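Local coordinates for N-acetylmuramoyl-L-alanine amidase domain-containing protein SAOUHSC_02979 (Staphylococcus aureus, PDB 5T1Q) that probably hydrolyses amide bonds of cell-wall peptidoglycan as a secreted hydrolase, this chain holding its glucosaminidase-family (lysozyme-clan) region and its CHAP domain, at residues Ser183-Ser186 and Lys187-Thr191; Asp192-Tyr195 and Ala196-Leu199. All coordinates share one frame; numbering follows the deposited sequence.

Contact 1 of 2, residues Ser183-Ser186 and Lys187-Thr191; sequences SHLS and KTYAT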
ATOM      1  N   SER A 183      -4.498 -17.317  -2.752  1.00 39.85           N
ATOM      2  CA  SER A 183      -5.781 -17.176  -3.480  1.00 42.35           C
ATOM      3  C   SER A 183      -7.002 -17.306  -2.553  1.00 43.14           C
ATOM      4  O   SER A 183      -8.060 -16.742  -2.837  1.00 44.44           O
ATOM      5  CB  SER A 183      -5.906 -18.192  -4.615  1.00 44.53           C
ATOM      6  OG  SER A 183      -6.088 -19.497  -4.107  1.00 47.81           O
ATOM      7  N   HIS A 184      -6.861 -18.067  -1.466  1.00 43.14           N
ATOM      8  CA  HIS A 184      -7.955 -18.218  -0.488  1.00 43.06           C
ATOM      9  C   HIS A 184      -8.023 -17.051   0.505  1.00 41.63           C
ATOM     10  O   HIS A 184      -9.038 -16.859   1.167  1.00 42.05           O
ATOM     11  CB  HIS A 184      -7.877 -19.565   0.225  1.00 43.75           C
ATOM     12  CG  HIS A 184      -8.259 -20.721  -0.648  1.00 45.70           C
ATOM     13  ND1 HIS A 184      -7.332 -21.512  -1.294  1.00 46.72           N
ATOM     14  CD2 HIS A 184      -9.475 -21.201  -1.003  1.00 47.34           C
ATOM     15  CE1 HIS A 184      -7.958 -22.440  -1.996  1.00 48.52           C
ATOM     16  NE2 HIS A 184      -9.261 -22.276  -1.833  1.00 48.95           N
ATOM     17  N   LEU A 185      -6.946 -16.283   0.615  1.00 40.41           N
ATOM     18  CA  LEU A 185      -6.956 -15.074   1.451  1.00 41.04           C
ATOM     19  C   LEU A 185      -7.682 -13.945   0.711  1.00 42.26           C
ATOM     20  O   LEU A 185      -8.126 -12.969   1.322  1.00 42.56           O
ATOM     21  CB  LEU A 185      -5.533 -14.645   1.808  1.00 39.42           C
ATOM     22  CG  LEU A 185      -4.785 -15.570   2.771  1.00 39.52           C
ATOM     23  CD1 LEU A 185      -3.309 -15.241   2.795  1.00 38.40           C
ATOM     24  CD2 LEU A 185      -5.383 -15.493   4.172  1.00 39.61           C
ATOM     25  N   SER A 186      -7.817 -14.123  -0.603  1.00 45.80           N
ATOM     26  CA  SER A 186      -8.470 -13.173  -1.512  1.00 49.01           C
ATOM     27  C   SER A 186      -9.816 -12.602  -1.055  1.00 49.35           C
ATOM     28  O   SER A 186     -10.084 -11.426  -1.273  1.00 53.00           O
ATOM     29  CB  SER A 186      -8.670 -13.851  -2.883  1.00 51.90           C
ATOM     30  OG  SER A 186      -9.272 -12.983  -3.829  1.00 54.83           O
ATOM     31  N   LYS A 187     -10.663 -13.424  -0.448  1.00 51.10           N
ATOM     32  CA  LYS A 187     -12.001 -12.959  -0.035  1.00 52.43           C
ATOM     33  C   LYS A 187     -12.345 -13.204   1.422  1.00 49.97           C
ATOM     34  O   LYS A 187     -13.431 -12.854   1.868  1.00 52.80           O
ATOM     35  CB  LYS A 187     -13.059 -13.563  -0.981  1.00 56.41           C
ATOM     36  CG  LYS A 187     -13.018 -12.893  -2.355  1.00 58.67           C
ATOM     37  CD  LYS A 187     -13.549 -13.731  -3.506  1.00 61.19           C
ATOM     38  CE  LYS A 187     -13.176 -13.061  -4.831  1.00 61.44           C
ATOM     39  NZ  LYS A 187     -13.517 -13.865  -6.036  1.00 64.06           N
ATOM     40  N   THR A 188     -11.398 -13.741   2.180  1.00 47.00           N
ATOM     41  CA  THR A 188     -11.622 -14.052   3.583  1.00 44.49           C
ATOM     42  C   THR A 188     -10.852 -13.143   4.548  1.00 41.46           C
ATOM     43  O   THR A 188     -11.143 -13.134   5.747  1.00 41.58           O
ATOM     44  CB  THR A 188     -11.210 -15.506   3.855  1.00 44.69           C
ATOM     45  OG1 THR A 188      -9.843 -15.686   3.476  1.00 43.89           O
ATOM     46  CG2 THR A 188     -12.077 -16.468   3.056  1.00 45.52           C
ATOM     47  N   TYR A 189      -9.883 -12.392   4.032  1.00 39.01           N
ATOM     48  CA  TYR A 189      -9.034 -11.556   4.872  1.00 37.22           C
ATOM     49  C   TYR A 189      -9.128 -10.066   4.561  1.00 36.72           C
ATOM     50  O   TYR A 189      -9.030  -9.244   5.476  1.00 36.35           O
ATOM     51  CB  TYR A 189      -7.587 -12.001   4.718  1.00 36.18           C
ATOM     52  CG  TYR A 189      -6.715 -11.636   5.892  1.00 35.49           C
ATOM     53  CD1 TYR A 189      -6.612 -12.493   6.983  1.00 35.83           C
ATOM     54  CD2 TYR A 189      -6.003 -10.438   5.924  1.00 33.84           C
ATOM     55  CE1 TYR A 189      -5.809 -12.175   8.065  1.00 36.15           C
ATOM     56  CE2 TYR A 189      -5.207 -10.109   7.006  1.00 33.50           C
ATOM     57  CZ  TYR A 189      -5.114 -10.984   8.076  1.00 34.46           C
ATOM     58  OH  TYR A 189      -4.324 -10.684   9.155  1.00 34.80           O
ATOM     59  N   ALA A 190      -9.298  -9.729   3.280  1.00 36.75           N
ATOM     60  CA  ALA A 190      -9.368  -8.334   2.835  1.00 36.44           C
ATOM     61  C   ALA A 190     -10.348  -8.139   1.693  1.00 37.02           C
ATOM     62  O   ALA A 190     -10.758  -9.097   1.025  1.00 38.32           O
ATOM     63  CB  ALA A 190      -7.987  -7.863   2.404  1.00 36.84           C
ATOM     64  N   THR A 191     -10.729  -6.887   1.477  1.00 36.66           N
ATOM     65  CA  THR A 191     -11.647  -6.529   0.397  1.00 38.52           C
ATOM     66  C   THR A 191     -10.882  -6.211  -0.899  1.00 37.32           C
ATOM     67  O   THR A 191     -11.442  -6.260  -1.999  1.00 39.63           O
ATOM     68  CB  THR A 191     -12.487  -5.314   0.797  1.00 39.70           C
ATOM     69  OG1 THR A 191     -11.612  -4.234   1.127  1.00 39.92           O
ATOM     70  CG2 THR A 191     -13.346  -5.629   2.002  1.00 40.24           C
TER
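T188 folds back on H184 and Y189 on L185 where helix 178-185 of the lysozyme-clan glucosaminidase-family region runs out into a loop, so the last carbonyls of the helix are met by residues of the chain that leaves it. Two hydrogen bonds, one from a side chain and one from the backbone, dominate. T188 OG1 gives its proton to H184 O at 2.7 Å, lying in the carbonyl plane on a lone pair. A chi1 of 57°, which places OG1 between the backbone N and the carbonyl carbon of T188, swings the hydroxyl back over the helix end. The next carbonyl is shared: L185 O accepts from Y189 N at 3.3 Å, the donor tilted 29° from the carbonyl plane, and weakly from T188 N at 3.5 Å.

Apolar contact accompanies these bonds. The side chains of L185 and Y189 lie side by side and point the same way, against helix 82-93, where L185 touches V84 and Q88, and Y189 touches Q88 and E92. The far end of the tyrosine is tied to that surrounding fold, its OH being hydrogen-bonded to F109 O. Between the two residues themselves, the methyl CD2 of L185 rests 4.2 Å from Y189 CB.

Contact 2 of 2, residues Asp192-Tyr195 and Ala196-Leu199; sequences DPNY and AKKL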
ATOM      1  N   ASP A 192      -9.606  -5.888  -0.748  1.00 34.98           N
ATOM      2  CA  ASP A 192      -8.723  -5.560  -1.870  1.00 34.36           C
ATOM      3  C   ASP A 192      -8.776  -6.697  -2.898  1.00 34.51           C
ATOM      4  O   ASP A 192      -8.336  -7.799  -2.611  1.00 33.23           O
ATOM      5  CB  ASP A 192      -7.290  -5.354  -1.327  1.00 32.50           C
ATOM      6  CG  ASP A 192      -6.292  -4.893  -2.387  1.00 32.50           C
ATOM      7  OD1 ASP A 192      -6.587  -4.938  -3.604  1.00 32.07           O
ATOM      8  OD2 ASP A 192      -5.184  -4.476  -1.980  1.00 31.44           O
ATOM      9  N   PRO A 193      -9.299  -6.417  -4.108  1.00 36.16           N
ATOM     10  CA  PRO A 193      -9.445  -7.476  -5.112  1.00 36.99           C
ATOM     11  C   PRO A 193      -8.130  -7.950  -5.730  1.00 35.98           C
ATOM     12  O   PRO A 193      -8.141  -8.910  -6.497  1.00 35.32           O
ATOM     13  CB  PRO A 193     -10.347  -6.828  -6.169  1.00 38.39           C
ATOM     14  CG  PRO A 193     -10.020  -5.381  -6.090  1.00 37.94           C
ATOM     15  CD  PRO A 193      -9.685  -5.097  -4.650  1.00 36.92           C
ATOM     16  N   ASN A 194      -7.018  -7.277  -5.417  1.00 34.00           N
ATOM     17  CA  ASN A 194      -5.705  -7.694  -5.906  1.00 32.98           C
ATOM     18  C   ASN A 194      -4.883  -8.292  -4.775  1.00 31.16           C
ATOM     19  O   ASN A 194      -3.679  -8.442  -4.915  1.00 30.16           O
ATOM     20  CB  ASN A 194      -4.942  -6.499  -6.493  1.00 33.22           C
ATOM     21  CG  ASN A 194      -5.606  -5.914  -7.720  1.00 34.21           C
ATOM     22  OD1 ASN A 194      -5.745  -4.700  -7.832  1.00 35.14           O
ATOM     23  ND2 ASN A 194      -6.001  -6.765  -8.650  1.00 35.24           N
ATOM     24  N   TYR A 195      -5.535  -8.672  -3.677  1.00 30.30           N
ATOM     25  CA  TYR A 195      -4.809  -9.160  -2.505  1.00 29.86           C
ATOM     26  C   TYR A 195      -3.843 -10.321  -2.816  1.00 30.22           C
ATOM     27  O   TYR A 195      -2.647 -10.241  -2.482  1.00 28.92           O
ATOM     28  CB  TYR A 195      -5.785  -9.544  -1.388  1.00 29.95           C
ATOM     29  CG  TYR A 195      -5.164  -9.537  -0.004  1.00 28.76           C
ATOM     30  CD1 TYR A 195      -4.836  -8.336   0.619  1.00 27.54           C
ATOM     31  CD2 TYR A 195      -4.967 -10.719   0.706  1.00 28.89           C
ATOM     32  CE1 TYR A 195      -4.283  -8.310   1.890  1.00 27.19           C
ATOM     33  CE2 TYR A 195      -4.409 -10.705   1.980  1.00 28.45           C
ATOM     34  CZ  TYR A 195      -4.072  -9.504   2.572  1.00 28.00           C
ATOM     35  OH  TYR A 195      -3.526  -9.499   3.846  1.00 27.78           O
ATOM     36  N   ALA A 196      -4.335 -11.353  -3.505  1.00 30.03           N
ATOM     37  CA  ALA A 196      -3.508 -12.527  -3.826  1.00 30.67           C
ATOM     38  C   ALA A 196      -2.312 -12.168  -4.699  1.00 30.61           C
ATOM     39  O   ALA A 196      -1.184 -12.571  -4.401  1.00 30.20           O
ATOM     40  CB  ALA A 196      -4.338 -13.614  -4.503  1.00 31.89           C
ATOM     41  N   LYS A 197      -2.547 -11.413  -5.767  1.00 31.60           N
ATOM     42  CA  LYS A 197      -1.453 -11.017  -6.653  1.00 33.23           C
ATOM     43  C   LYS A 197      -0.408 -10.160  -5.929  1.00 31.18           C
ATOM     44  O   LYS A 197       0.776 -10.234  -6.237  1.00 29.72           O
ATOM     45  CB  LYS A 197      -1.956 -10.351  -7.937  1.00 36.35           C
ATOM     46  CG  LYS A 197      -2.700 -11.318  -8.863  1.00 40.11           C
ATOM     47  CD  LYS A 197      -2.615 -10.926 -10.331  1.00 43.75           C
ATOM     48  CE  LYS A 197      -3.168  -9.536 -10.631  1.00 46.20           C
ATOM     49  NZ  LYS A 197      -4.642  -9.438 -10.446  1.00 49.03           N
ATOM     50  N   LYS A 198      -0.855  -9.361  -4.963  1.00 29.61           N
ATOM     51  CA  LYS A 198       0.061  -8.565  -4.160  1.00 28.38           C
ATOM     52  C   LYS A 198       0.929  -9.460  -3.273  1.00 27.48           C
ATOM     53  O   LYS A 198       2.148  -9.284  -3.225  1.00 27.41           O
ATOM     54  CB  LYS A 198      -0.698  -7.537  -3.317  1.00 28.58           C
ATOM     55  CG  LYS A 198      -1.245  -6.371  -4.129  1.00 29.47           C
ATOM     56  CD  LYS A 198      -2.030  -5.424  -3.239  1.00 30.15           C
ATOM     57  CE  LYS A 198      -2.485  -4.192  -3.996  1.00 30.87           C
ATOM     58  NZ  LYS A 198      -3.125  -3.223  -3.070  1.00 31.07           N
ATOM     59  N   LEU A 199       0.314 -10.421  -2.580  1.00 26.83           N
ATOM     60  CA  LEU A 199       1.081 -11.329  -1.729  1.00 26.69           C
ATOM     61  C   LEU A 199       2.090 -12.128  -2.555  1.00 27.19           C
ATOM     62  O   LEU A 199       3.247 -12.255  -2.162  1.00 27.19           O
ATOM     63  CB  LEU A 199       0.170 -12.278  -0.940  1.00 26.94           C
ATOM     64  CG  LEU A 199      -0.723 -11.677   0.145  1.00 26.09           C
ATOM     65  CD1 LEU A 199      -1.513 -12.783   0.824  1.00 27.39           C
ATOM     66  CD2 LEU A 199       0.079 -10.908   1.183  1.00 25.64           C
TER
HETATM   67  O   HOH W   1      -6.965 -11.478  -4.536  1.00 43.10           O
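An Asx turn within a type I beta turn, D192 to Y195, leads directly into helix 195-205, and the aspartate that shapes the turn also reaches a lysine of the first helical turn. D192 divides its carboxylate between the two tasks. OD1 accepts from N194 N at 3.0 Å, met from above the carboxylate plane, while OD2 uses its syn lone pair for K198 NZ in a 2.6 Å salt bridge. D192 and K198 approach from opposite directions; the lysine runs extended beyond CG, its CG passing 3.3 Å from N194 O. A second acceptor for NZ, L337 O, helps fix the buried ammonium group, whose charge would probably favour the ionised form of D192.

N194 occupies the N-cap position, but its side chain makes no capping bond. Helical hydrogen bonding begins with its carbonyl: K198 N donates to N194 O at 3.0 Å, and L199 N to Y195 O at 3.0 Å. At the amino end a water accepts from A196 N at 2.8 Å.

Y195 has CG anti to its own N (chi1 -157°), which turns the ring across L199 at an oblique angle: leucine CG lies over one face, and CD1 comes within 3.7 Å of Y195 CE2. The phenol OH is hydrogen-bonded to E92 and Q88. Y195 and L199 thus pack between helices 82-93 and 178-185, both touching L91 and L185, whereas N194 and K197 turn to F52 of strand 52-54.

Overall arrangement
Contacts 1 and 2 follow each other along the chain, at the end of helix 178-185 and the start of helix 195-205, with residues 186-194 forming the loop between. Their centres lie about 8 Å apart, on the same side of the chain's centre, and both fall within the glucosaminidase-family region. They touch directly: L185 CD1 meets L199 CD1 at 3.6 Å, and A190 CB packs 3.7 Å from Y195 CD1. Helix 82-93 is common ground, since Q88 is touched by side chains of both contacts. Contact 2 also reaches strand 52-54, an outermost strand of the mixed sheet, and so joins this helical region to the sheet that includes strands of the CHAP domain.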